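Local coordinates for protein beta-fructofuranosidase (Arabidopsis thaliana, PDB 2OXB) that hydrolyses terminal non-reducing beta-D-fructofuranoside residues, acting in the plant cell wall on sucrose and 1-kestose and less readily on neokestose and levan, at residues L378-W388 against I429-Y439; D55-P63 against W529-S537. The protein carries 1 engineered substitution. All coordinates share one frame; numbering follows the deposited sequence.

Interaction 1. Residues L378-W388 against I429-Y439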
loop_
_atom_site.group_PDB
_atom_site.type_symbol
_atom_site.label_atom_id
_atom_site.label_comp_id
_atom_site.label_asym_id
_atom_site.label_seq_id
_atom_site.Cartn_x
_atom_site.Cartn_y
_atom_site.Cartn_z
ATOM N N LEU A 378 33.226 2.276 -2.732
ATOM C CA LEU A 378 32.069 3.144 -2.925
ATOM C C LEU A 378 32.514 4.446 -3.568
ATOM O O LEU A 378 31.701 5.185 -4.116
ATOM C CB LEU A 378 31.406 3.439 -1.575
ATOM C CG LEU A 378 30.058 2.798 -1.268
ATOM C CD1 LEU A 378 29.781 2.864 0.200
ATOM C CD2 LEU A 378 28.978 3.510 -2.053
ATOM N N GLU A 379 33.817 4.717 -3.482
ATOM C CA GLU A 379 34.394 5.931 -4.050
ATOM C C GLU A 379 34.138 6.013 -5.545
ATOM O O GLU A 379 33.996 7.099 -6.106
ATOM C CB GLU A 379 35.904 5.989 -3.784
ATOM C CG GLU A 379 36.275 6.414 -2.361
ATOM C CD GLU A 379 36.065 5.325 -1.308
ATOM O OE1 GLU A 379 36.807 4.312 -1.353
ATOM O OE2 GLU A 379 35.174 5.489 -0.433
ATOM N N LYS A 380 34.076 4.860 -6.194
ATOM C CA LYS A 380 33.829 4.864 -7.612
ATOM C C LYS A 380 32.464 5.428 -7.922
ATOM O O LYS A 380 32.153 5.685 -9.085
ATOM C CB LYS A 380 33.970 3.458 -8.188
ATOM C CG LYS A 380 35.347 3.201 -8.735
ATOM C CD LYS A 380 36.353 3.399 -7.632
ATOM C CE LYS A 380 37.780 3.437 -8.133
ATOM N NZ LYS A 380 38.637 3.850 -6.983
ATOM N N ALA A 381 31.644 5.630 -6.892
ATOM C CA ALA A 381 30.301 6.174 -7.113
ATOM C C ALA A 381 30.346 7.617 -7.622
ATOM O O ALA A 381 31.219 8.404 -7.246
ATOM C CB ALA A 381 29.476 6.097 -5.843
ATOM N N ASP A 382 29.420 7.944 -8.507
ATOM C CA ASP A 382 29.349 9.285 -9.065
ATOM C C ASP A 382 28.738 10.244 -8.053
ATOM O O ASP A 382 28.135 9.816 -7.076
ATOM C CB ASP A 382 28.489 9.294 -10.337
ATOM C CG ASP A 382 29.247 8.839 -11.571
ATOM O OD1 ASP A 382 28.588 8.337 -12.491
ATOM O OD2 ASP A 382 30.477 8.994 -11.628
ATOM N N VAL A 383 28.914 11.540 -8.293
ATOM C CA VAL A 383 28.354 12.570 -7.423
ATOM C C VAL A 383 27.125 13.160 -8.112
ATOM O O VAL A 383 27.226 13.702 -9.218
ATOM C CB VAL A 383 29.364 13.704 -7.146
ATOM C CG1 VAL A 383 28.715 14.762 -6.282
ATOM C CG2 VAL A 383 30.608 13.145 -6.441
ATOM N N ILE A 384 25.968 13.036 -7.457
ATOM C CA ILE A 384 24.691 13.524 -7.990
ATOM C C ILE A 384 24.714 14.983 -8.434
ATOM O O ILE A 384 25.344 15.830 -7.799
ATOM C CB ILE A 384 23.505 13.321 -6.956
ATOM C CG1 ILE A 384 23.950 13.662 -5.533
ATOM C CG2 ILE A 384 22.953 11.902 -7.034
ATOM C CD1 ILE A 384 23.794 15.116 -5.178
ATOM N N GLU A 385 24.037 15.273 -9.535
ATOM C CA GLU A 385 23.982 16.642 -10.025
ATOM C C GLU A 385 22.861 17.295 -9.183
ATOM O O GLU A 385 21.926 16.609 -8.751
ATOM C CB GLU A 385 23.665 16.647 -11.541
ATOM C CG GLU A 385 24.044 17.928 -12.332
ATOM C CD GLU A 385 25.407 17.847 -13.060
ATOM O OE1 GLU A 385 25.732 16.800 -13.671
ATOM O OE2 GLU A 385 26.148 18.856 -13.049
ATOM N N PRO A 386 22.970 18.609 -8.906
ATOM C CA PRO A 386 21.985 19.361 -8.116
ATOM C C PRO A 386 20.514 19.026 -8.375
ATOM O O PRO A 386 19.832 18.459 -7.512
ATOM C CB PRO A 386 22.319 20.811 -8.455
ATOM C CG PRO A 386 23.807 20.770 -8.584
ATOM C CD PRO A 386 24.062 19.491 -9.364
ATOM N N SER A 387 20.036 19.367 -9.571
ATOM C CA SER A 387 18.629 19.158 -9.961
ATOM C C SER A 387 17.974 17.843 -9.519
ATOM O O SER A 387 16.835 17.830 -9.042
ATOM C CB SER A 387 18.471 19.302 -11.488
ATOM O OG SER A 387 19.097 18.246 -12.202
ATOM N N TRP A 388 18.703 16.743 -9.686
ATOM C CA TRP A 388 18.218 15.410 -9.348
ATOM C C TRP A 388 17.740 15.262 -7.901
ATOM O O TRP A 388 18.478 14.785 -7.040
ATOM C CB TRP A 388 19.322 14.395 -9.639
ATOM C CG TRP A 388 19.769 14.366 -11.068
ATOM C CD1 TRP A 388 19.333 15.162 -12.089
ATOM C CD2 TRP A 388 20.734 13.479 -11.635
ATOM N NE1 TRP A 388 19.967 14.822 -13.261
ATOM C CE2 TRP A 388 20.833 13.791 -13.011
ATOM C CE3 TRP A 388 21.526 12.448 -11.113
ATOM C CZ2 TRP A 388 21.695 13.106 -13.876
ATOM C CZ3 TRP A 388 22.382 11.766 -11.969
ATOM C CH2 TRP A 388 22.459 12.099 -13.338
ATOM N N ILE A 429 24.062 3.992 -7.072
ATOM C CA ILE A 429 24.675 4.677 -5.933
ATOM C C ILE A 429 25.475 5.906 -6.363
ATOM O O ILE A 429 26.285 5.856 -7.284
ATOM C CB ILE A 429 25.660 3.753 -5.140
ATOM C CG1 ILE A 429 24.974 2.454 -4.703
ATOM C CG2 ILE A 429 26.223 4.508 -3.941
ATOM C CD1 ILE A 429 23.806 2.627 -3.766
ATOM N N PHE A 430 25.248 7.005 -5.664
ATOM C CA PHE A 430 25.958 8.233 -5.933
ATOM C C PHE A 430 26.354 8.824 -4.590
ATOM O O PHE A 430 25.907 8.352 -3.539
ATOM C CB PHE A 430 25.067 9.209 -6.696
ATOM C CG PHE A 430 24.647 8.710 -8.047
ATOM C CD1 PHE A 430 25.602 8.405 -9.014
ATOM C CD2 PHE A 430 23.301 8.537 -8.354
ATOM C CE1 PHE A 430 25.226 7.936 -10.264
ATOM C CE2 PHE A 430 22.913 8.069 -9.600
ATOM C CZ PHE A 430 23.877 7.766 -10.561
ATOM N N LYS A 431 27.193 9.853 -4.628
ATOM C CA LYS A 431 27.650 10.520 -3.413
ATOM C C LYS A 431 26.783 11.747 -3.167
ATOM O O LYS A 431 26.544 12.530 -4.078
ATOM C CB LYS A 431 29.118 10.943 -3.561
ATOM C CG LYS A 431 30.046 9.836 -4.073
ATOM C CD LYS A 431 31.524 10.189 -3.880
ATOM C CE LYS A 431 32.435 9.076 -4.384
ATOM N NZ LYS A 431 33.888 9.343 -4.129
ATOM N N ALA A 432 26.297 11.899 -1.942
ATOM C CA ALA A 432 25.471 13.047 -1.606
ATOM C C ALA A 432 26.253 14.325 -1.892
ATOM O O ALA A 432 25.727 15.262 -2.488
ATOM C CB ALA A 432 25.061 12.989 -0.138
ATOM N N ARG A 433 27.512 14.344 -1.463
ATOM C CA ARG A 433 28.410 15.479 -1.666
ATOM C C ARG A 433 29.690 14.971 -2.321
ATOM O O ARG A 433 29.650 14.513 -3.460
ATOM C CB ARG A 433 28.727 16.146 -0.329
ATOM C CG ARG A 433 27.508 16.731 0.350
ATOM C CD ARG A 433 26.975 17.948 -0.397
ATOM N NE ARG A 433 26.323 17.657 -1.676
ATOM C CZ ARG A 433 26.835 17.941 -2.876
ATOM N NH1 ARG A 433 28.024 18.520 -2.984
ATOM N NH2 ARG A 433 26.138 17.683 -3.978
ATOM N N GLN A 434 30.822 15.062 -1.621
ATOM C CA GLN A 434 32.096 14.564 -2.163
ATOM C C GLN A 434 33.043 14.087 -1.076
ATOM O O GLN A 434 33.757 13.094 -1.252
ATOM C CB GLN A 434 32.836 15.617 -3.007
ATOM C CG GLN A 434 34.071 15.032 -3.729
ATOM C CD GLN A 434 34.967 16.081 -4.358
ATOM O OE1 GLN A 434 35.526 16.936 -3.663
ATOM N NE2 GLN A 434 35.120 16.017 -5.682
ATOM N N ASN A 435 33.078 14.799 0.041
ATOM C CA ASN A 435 33.964 14.385 1.114
ATOM C C ASN A 435 33.175 14.130 2.404
ATOM O O ASN A 435 33.679 13.472 3.324
ATOM C CB ASN A 435 35.098 15.417 1.292
ATOM C CG ASN A 435 36.327 15.116 0.398
ATOM O OD1 ASN A 435 36.201 14.842 -0.798
ATOM N ND2 ASN A 435 37.513 15.185 0.988
ATOM N N SER A 436 31.933 14.624 2.454
ATOM C CA SER A 436 31.060 14.403 3.615
ATOM C C SER A 436 30.453 12.990 3.535
ATOM O O SER A 436 29.232 12.830 3.491
ATOM C CB SER A 436 29.937 15.456 3.673
ATOM O OG SER A 436 30.356 16.634 4.340
ATOM N N ASN A 437 31.337 11.989 3.519
ATOM C CA ASN A 437 30.999 10.564 3.447
ATOM C C ASN A 437 29.513 10.283 3.618
ATOM O O ASN A 437 29.077 9.795 4.656
ATOM C CB ASN A 437 31.790 9.772 4.510
ATOM C CG ASN A 437 32.643 8.641 3.909
ATOM O OD1 ASN A 437 32.124 7.701 3.294
ATOM N ND2 ASN A 437 33.962 8.732 4.100
ATOM N N LYS A 438 28.741 10.605 2.592
ATOM C CA LYS A 438 27.309 10.378 2.602
ATOM C C LYS A 438 26.883 10.063 1.189
ATOM O O LYS A 438 27.123 10.834 0.265
ATOM C CB LYS A 438 26.569 11.606 3.121
ATOM C CG LYS A 438 26.357 11.591 4.623
ATOM C CD LYS A 438 25.443 10.453 5.032
ATOM C CE LYS A 438 25.004 10.602 6.472
ATOM N NZ LYS A 438 24.021 9.562 6.875
ATOM N N TYR A 439 26.245 8.914 1.034
ATOM C CA TYR A 439 25.813 8.447 -0.265
ATOM C C TYR A 439 24.294 8.412 -0.417
ATOM O O TYR A 439 23.550 8.431 0.567
ATOM C CB TYR A 439 26.407 7.055 -0.489
ATOM C CG TYR A 439 27.926 7.028 -0.463
ATOM C CD1 TYR A 439 28.659 6.877 -1.646
ATOM C CD2 TYR A 439 28.634 7.198 0.729
ATOM C CE1 TYR A 439 30.058 6.903 -1.650
ATOM C CE2 TYR A 439 30.038 7.229 0.741
ATOM C CZ TYR A 439 30.740 7.082 -0.452
ATOM O OH TYR A 439 32.115 7.125 -0.468
HETATM O O HOH W 1 27.143 18.331 -7.075
#
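Leu378 sits over one face of the Tyr439 ring. Its CD1 lies 4.3 Å from the ring centroid of Tyr439 and 5° off the ring normal, a CH-pi contact. Its other methyl, Leu378 CD2, reaches Ile429 CG2 at 3.5 Å. Ala381 CB comes up to the edge of the same tyrosine ring.

The backbones meet further along. Lys431 N donates to Asp382 O at 2.6 Å, and Val383 pairs with Lys431 in a short parallel bridge. Ile384 N adds a weak bond to Lys431 O at 3.5 Å. Asp382 CB lies at the edge of the Phe430 ring, 3.3 Å from Phe430 CD1. The carboxylate and the ring are nearly coplanar, 7° apart. Ile384 CG2 packs on Phe430 CB at 3.4 Å.

The Lys431 side chain leaves with CG anti to the carbonyl carbon (chi1 -49°) and is extended beyond it. This carries it past Val383 CG2 and Ala381 O. Its NZ ends 3.0 Å from Glu379 O in a weak hydrogen bond. Cutting this residue back to an alanine would probably leave Glu379 O without its ammonium partner and open a gap beside Val383.

Other parts of the sandwich position these groups. Leu406 of strand 406-415 touches Leu378, Ala381 and Ile429. Asp382 OD1 takes a weak bond from Gly405 N, and the backbone of Phe430 is bonded to Val440. A water is bound by Ile384 O and weakly by Arg433 NH2.

The short strand 382-383 thus pairs in parallel with the end of strand 423-431, whose other neighbours in the C-terminal beta-sandwich are antiparallel. Three hydrogen bonds cross, and two are weak. Apolar and aromatic packing, with the lysine chain laid along the carbonyls of Glu379 and Ala381, therefore probably carries much of the contact.

Interaction 2. Residues D55-P63 against W529-S537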
loop_
_atom_site.group_PDB
_atom_site.type_symbol
_atom_site.label_atom_id
_atom_site.label_comp_id
_atom_site.label_asym_id
_atom_site.label_seq_id
_atom_site.Cartn_x
_atom_site.Cartn_y
_atom_site.Cartn_z
ATOM N N ASP A 55 -4.710 -16.770 7.605
ATOM C CA ASP A 55 -3.288 -16.524 7.399
ATOM C C ASP A 55 -3.031 -15.345 6.455
ATOM O O ASP A 55 -1.916 -15.171 5.939
ATOM C CB ASP A 55 -2.641 -17.788 6.838
ATOM C CG ASP A 55 -3.465 -18.417 5.732
ATOM O OD1 ASP A 55 -4.424 -17.749 5.276
ATOM O OD2 ASP A 55 -3.160 -19.567 5.323
ATOM N N LEU A 56 -4.071 -14.543 6.239
ATOM C CA LEU A 56 -3.998 -13.386 5.359
ATOM C C LEU A 56 -3.491 -13.745 3.967
ATOM O O LEU A 56 -2.945 -12.898 3.260
ATOM C CB LEU A 56 -3.096 -12.306 5.959
ATOM C CG LEU A 56 -3.611 -11.478 7.141
ATOM C CD1 LEU A 56 -2.471 -10.613 7.661
ATOM C CD2 LEU A 56 -4.798 -10.616 6.727
ATOM N N ILE A 57 -3.672 -14.995 3.570
ATOM C CA ILE A 57 -3.210 -15.419 2.262
ATOM C C ILE A 57 -4.323 -16.133 1.523
ATOM O O ILE A 57 -4.610 -15.812 0.364
ATOM C CB ILE A 57 -1.987 -16.360 2.374
ATOM C CG1 ILE A 57 -0.891 -15.698 3.226
ATOM C CG2 ILE A 57 -1.464 -16.686 0.987
ATOM C CD1 ILE A 57 -0.294 -14.446 2.634
ATOM N N ASN A 58 -4.940 -17.103 2.200
ATOM C CA ASN A 58 -6.041 -17.880 1.630
ATOM C C ASN A 58 -7.353 -17.237 2.053
ATOM O O ASN A 58 -7.613 -17.060 3.248
ATOM C CB ASN A 58 -6.023 -19.323 2.136
ATOM C CG ASN A 58 -4.685 -19.996 1.955
ATOM O OD1 ASN A 58 -4.085 -19.953 0.883
ATOM N ND2 ASN A 58 -4.216 -20.640 3.007
ATOM N N TRP A 59 -8.184 -16.912 1.069
ATOM C CA TRP A 59 -9.461 -16.271 1.339
ATOM C C TRP A 59 -10.697 -17.034 0.887
ATOM O O TRP A 59 -10.779 -17.519 -0.247
ATOM C CB TRP A 59 -9.461 -14.858 0.743
ATOM C CG TRP A 59 -8.318 -14.037 1.293
ATOM C CD1 TRP A 59 -7.001 -14.116 0.931
ATOM C CD2 TRP A 59 -8.378 -13.101 2.379
ATOM N NE1 TRP A 59 -6.242 -13.299 1.726
ATOM C CE2 TRP A 59 -7.060 -12.666 2.627
ATOM C CE3 TRP A 59 -9.415 -12.601 3.174
ATOM C CZ2 TRP A 59 -6.752 -11.742 3.628
ATOM C CZ3 TRP A 59 -9.112 -11.686 4.171
ATOM C CH2 TRP A 59 -7.789 -11.268 4.392
ATOM N N ASP A 60 -11.646 -17.142 1.815
ATOM C CA ASP A 60 -12.922 -17.808 1.590
ATOM C C ASP A 60 -13.939 -16.692 1.324
ATOM O O ASP A 60 -14.013 -15.728 2.082
ATOM C CB ASP A 60 -13.341 -18.616 2.837
ATOM C CG ASP A 60 -12.428 -19.813 3.115
ATOM O OD1 ASP A 60 -11.275 -19.620 3.549
ATOM O OD2 ASP A 60 -12.871 -20.957 2.899
ATOM N N PRO A 61 -14.719 -16.802 0.236
ATOM C CA PRO A 61 -15.730 -15.805 -0.132
ATOM C C PRO A 61 -16.946 -15.714 0.791
ATOM O O PRO A 61 -17.098 -16.497 1.720
ATOM C CB PRO A 61 -16.122 -16.226 -1.545
ATOM C CG PRO A 61 -15.999 -17.707 -1.480
ATOM C CD PRO A 61 -14.665 -17.870 -0.776
ATOM N N HIS A 62 -17.803 -14.742 0.496
ATOM C CA HIS A 62 -19.032 -14.474 1.236
ATOM C C HIS A 62 -19.836 -13.441 0.476
ATOM O O HIS A 62 -19.276 -12.587 -0.207
ATOM C CB HIS A 62 -18.750 -13.912 2.633
ATOM C CG HIS A 62 -18.545 -14.961 3.669
ATOM N ND1 HIS A 62 -17.294 -15.386 4.059
ATOM C CD2 HIS A 62 -19.433 -15.725 4.348
ATOM C CE1 HIS A 62 -17.421 -16.369 4.932
ATOM N NE2 HIS A 62 -18.708 -16.595 5.123
ATOM N N PRO A 63 -21.166 -13.498 0.602
ATOM C CA PRO A 63 -22.061 -12.561 -0.074
ATOM C C PRO A 63 -21.908 -11.150 0.504
ATOM O O PRO A 63 -21.787 -10.997 1.722
ATOM C CB PRO A 63 -23.438 -13.164 0.193
ATOM C CG PRO A 63 -23.274 -13.767 1.558
ATOM C CD PRO A 63 -21.923 -14.437 1.454
ATOM N N TRP A 529 12.468 -18.305 -4.889
ATOM C CA TRP A 529 11.605 -19.402 -4.505
ATOM C C TRP A 529 10.363 -19.405 -5.375
ATOM O O TRP A 529 9.684 -18.388 -5.489
ATOM C CB TRP A 529 11.182 -19.268 -3.044
ATOM C CG TRP A 529 12.311 -19.262 -2.087
ATOM C CD1 TRP A 529 13.125 -20.307 -1.774
ATOM C CD2 TRP A 529 12.758 -18.154 -1.306
ATOM N NE1 TRP A 529 14.057 -19.918 -0.845
ATOM C CE2 TRP A 529 13.856 -18.598 -0.541
ATOM C CE3 TRP A 529 12.342 -16.824 -1.184
ATOM C CZ2 TRP A 529 14.540 -17.758 0.345
ATOM C CZ3 TRP A 529 13.020 -15.989 -0.306
ATOM C CH2 TRP A 529 14.110 -16.459 0.446
ATOM N N SER A 530 10.076 -20.543 -6.002
ATOM C CA SER A 530 8.875 -20.656 -6.816
ATOM C C SER A 530 7.725 -20.499 -5.827
ATOM O O SER A 530 7.875 -20.836 -4.649
ATOM C CB SER A 530 8.806 -22.022 -7.510
ATOM O OG SER A 530 9.653 -22.077 -8.650
ATOM N N MET A 531 6.591 -19.982 -6.289
ATOM C CA MET A 531 5.437 -19.762 -5.412
ATOM C C MET A 531 4.147 -20.443 -5.868
ATOM O O MET A 531 3.592 -20.115 -6.922
ATOM C CB MET A 531 5.163 -18.262 -5.271
ATOM C CG MET A 531 6.235 -17.457 -4.547
ATOM S SD MET A 531 6.098 -17.541 -2.748
ATOM C CE MET A 531 4.667 -16.509 -2.460
ATOM N N ASN A 532 3.679 -21.383 -5.050
ATOM C CA ASN A 532 2.446 -22.112 -5.309
ATOM C C ASN A 532 1.286 -21.140 -5.206
ATOM O O ASN A 532 1.433 -20.020 -4.702
ATOM C CB ASN A 532 2.240 -23.216 -4.274
ATOM C CG ASN A 532 3.319 -24.272 -4.325
ATOM O OD1 ASN A 532 3.555 -24.975 -3.348
ATOM N ND2 ASN A 532 3.972 -24.397 -5.476
ATOM N N SER A 533 0.124 -21.585 -5.664
ATOM C CA SER A 533 -1.069 -20.756 -5.644
ATOM C C SER A 533 -1.724 -20.668 -4.279
ATOM O O SER A 533 -1.566 -21.544 -3.427
ATOM C CB SER A 533 -2.086 -21.276 -6.660
ATOM O OG SER A 533 -1.618 -21.070 -7.982
ATOM N N ALA A 534 -2.452 -19.581 -4.074
ATOM C CA ALA A 534 -3.162 -19.372 -2.829
ATOM C C ALA A 534 -4.637 -19.422 -3.197
ATOM O O ALA A 534 -5.033 -18.955 -4.269
ATOM C CB ALA A 534 -2.792 -18.019 -2.230
ATOM N N GLN A 535 -5.443 -20.006 -2.316
ATOM C CA GLN A 535 -6.882 -20.143 -2.543
ATOM C C GLN A 535 -7.604 -18.806 -2.411
ATOM O O GLN A 535 -8.051 -18.430 -1.328
ATOM C CB GLN A 535 -7.467 -21.171 -1.560
ATOM C CG GLN A 535 -6.544 -22.366 -1.329
ATOM C CD GLN A 535 -7.270 -23.625 -0.913
ATOM O OE1 GLN A 535 -6.641 -24.663 -0.699
ATOM N NE2 GLN A 535 -8.595 -23.549 -0.803
ATOM N N ILE A 536 -7.711 -18.102 -3.536
ATOM C CA ILE A 536 -8.365 -16.798 -3.596
ATOM C C ILE A 536 -9.740 -16.872 -4.272
ATOM O O ILE A 536 -9.919 -17.586 -5.264
ATOM C CB ILE A 536 -7.490 -15.759 -4.376
ATOM C CG1 ILE A 536 -7.081 -16.335 -5.746
ATOM C CG2 ILE A 536 -6.277 -15.373 -3.548
ATOM C CD1 ILE A 536 -6.312 -15.361 -6.652
ATOM N N SER A 537 -10.698 -16.129 -3.717
ATOM C CA SER A 537 -12.070 -16.050 -4.228
ATOM C C SER A 537 -12.810 -14.917 -3.517
ATOM O O SER A 537 -13.580 -14.185 -4.134
ATOM C CB SER A 537 -12.822 -17.371 -4.006
ATOM O OG SER A 537 -12.384 -18.384 -4.901
#
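Trp59 N donates to Gln535 O at 2.8 Å, with an N-H...O angle of 145°. The donor is somewhat tilted from the carbonyl plane. Next to it Asn58 uses its side chain, and Asn58 OD1 accepts a weak bond from Gln535 N at 3.5 Å. The tail makes an inverse gamma turn at Gln535, and both backbone polar groups of this residue find partners on the neighbouring pair Asn58 and Trp59. Asn58 CG stands beside its own backbone N (chi1 -52°), which places OD1 next to the tail.

A second shell holds Asn58 in place. Asp55 OD1 accepts from Asn58 N at 3.2 Å in a nearly straight bond of 168°, and the donor comes from above the carboxylate plane. This is an Asx motif. Asp55 OD1 also takes a weak bond from Ile57 N, while Ser53 OG is bonded to Asn58 O and Asp55 N.

Packing contacts lie beside the polar ones. Ile57 CG2 meets Ala534 CB at 3.7 Å. At the far end Pro61 lies alongside Ser537, with Pro61 CD 3.8 Å from Ser537 CB. The Trp59 indole turns away from the tail, and its ring meets those of Phe10 and Trp291.

The tail has left strand 521-530 of the C-terminal sandwich. Here it runs beside the approach to strand 60-66, an outermost strand of its sheet in the N-terminal beta-propeller. The side chain of Ile536 is about 9 Å from that of Met17, a substrate-binding residue. The bonds that cross use the tail's main chain, and the Gln535 side chain makes none of them. The pairing therefore probably depends on backbone shape more than on that side chain, with Asn58 adding a weak second bond.

Overall arrangement
Segment 55-63 comes first in the chain, leading into strand 60-66 of the N-terminal propeller. Its partner, 529-537, is the very end of the chain. Interaction 2 therefore closes a loop of 465 intervening residues, and it ties the tail that leaves the sandwich back onto the propeller. Interaction 1 is nested inside that loop. It closes a much shorter one of 40 residues within the C-terminal sandwich, joining strand 382-383 to strand 423-431. The centres of interaction 1 and interaction 2 are 44 Å apart. The nearest atoms of interactions 1 and 2 are about 22 Å apart, on opposite sides of the chain's centre. One links domains, the other adds a short parallel strand inside one domain.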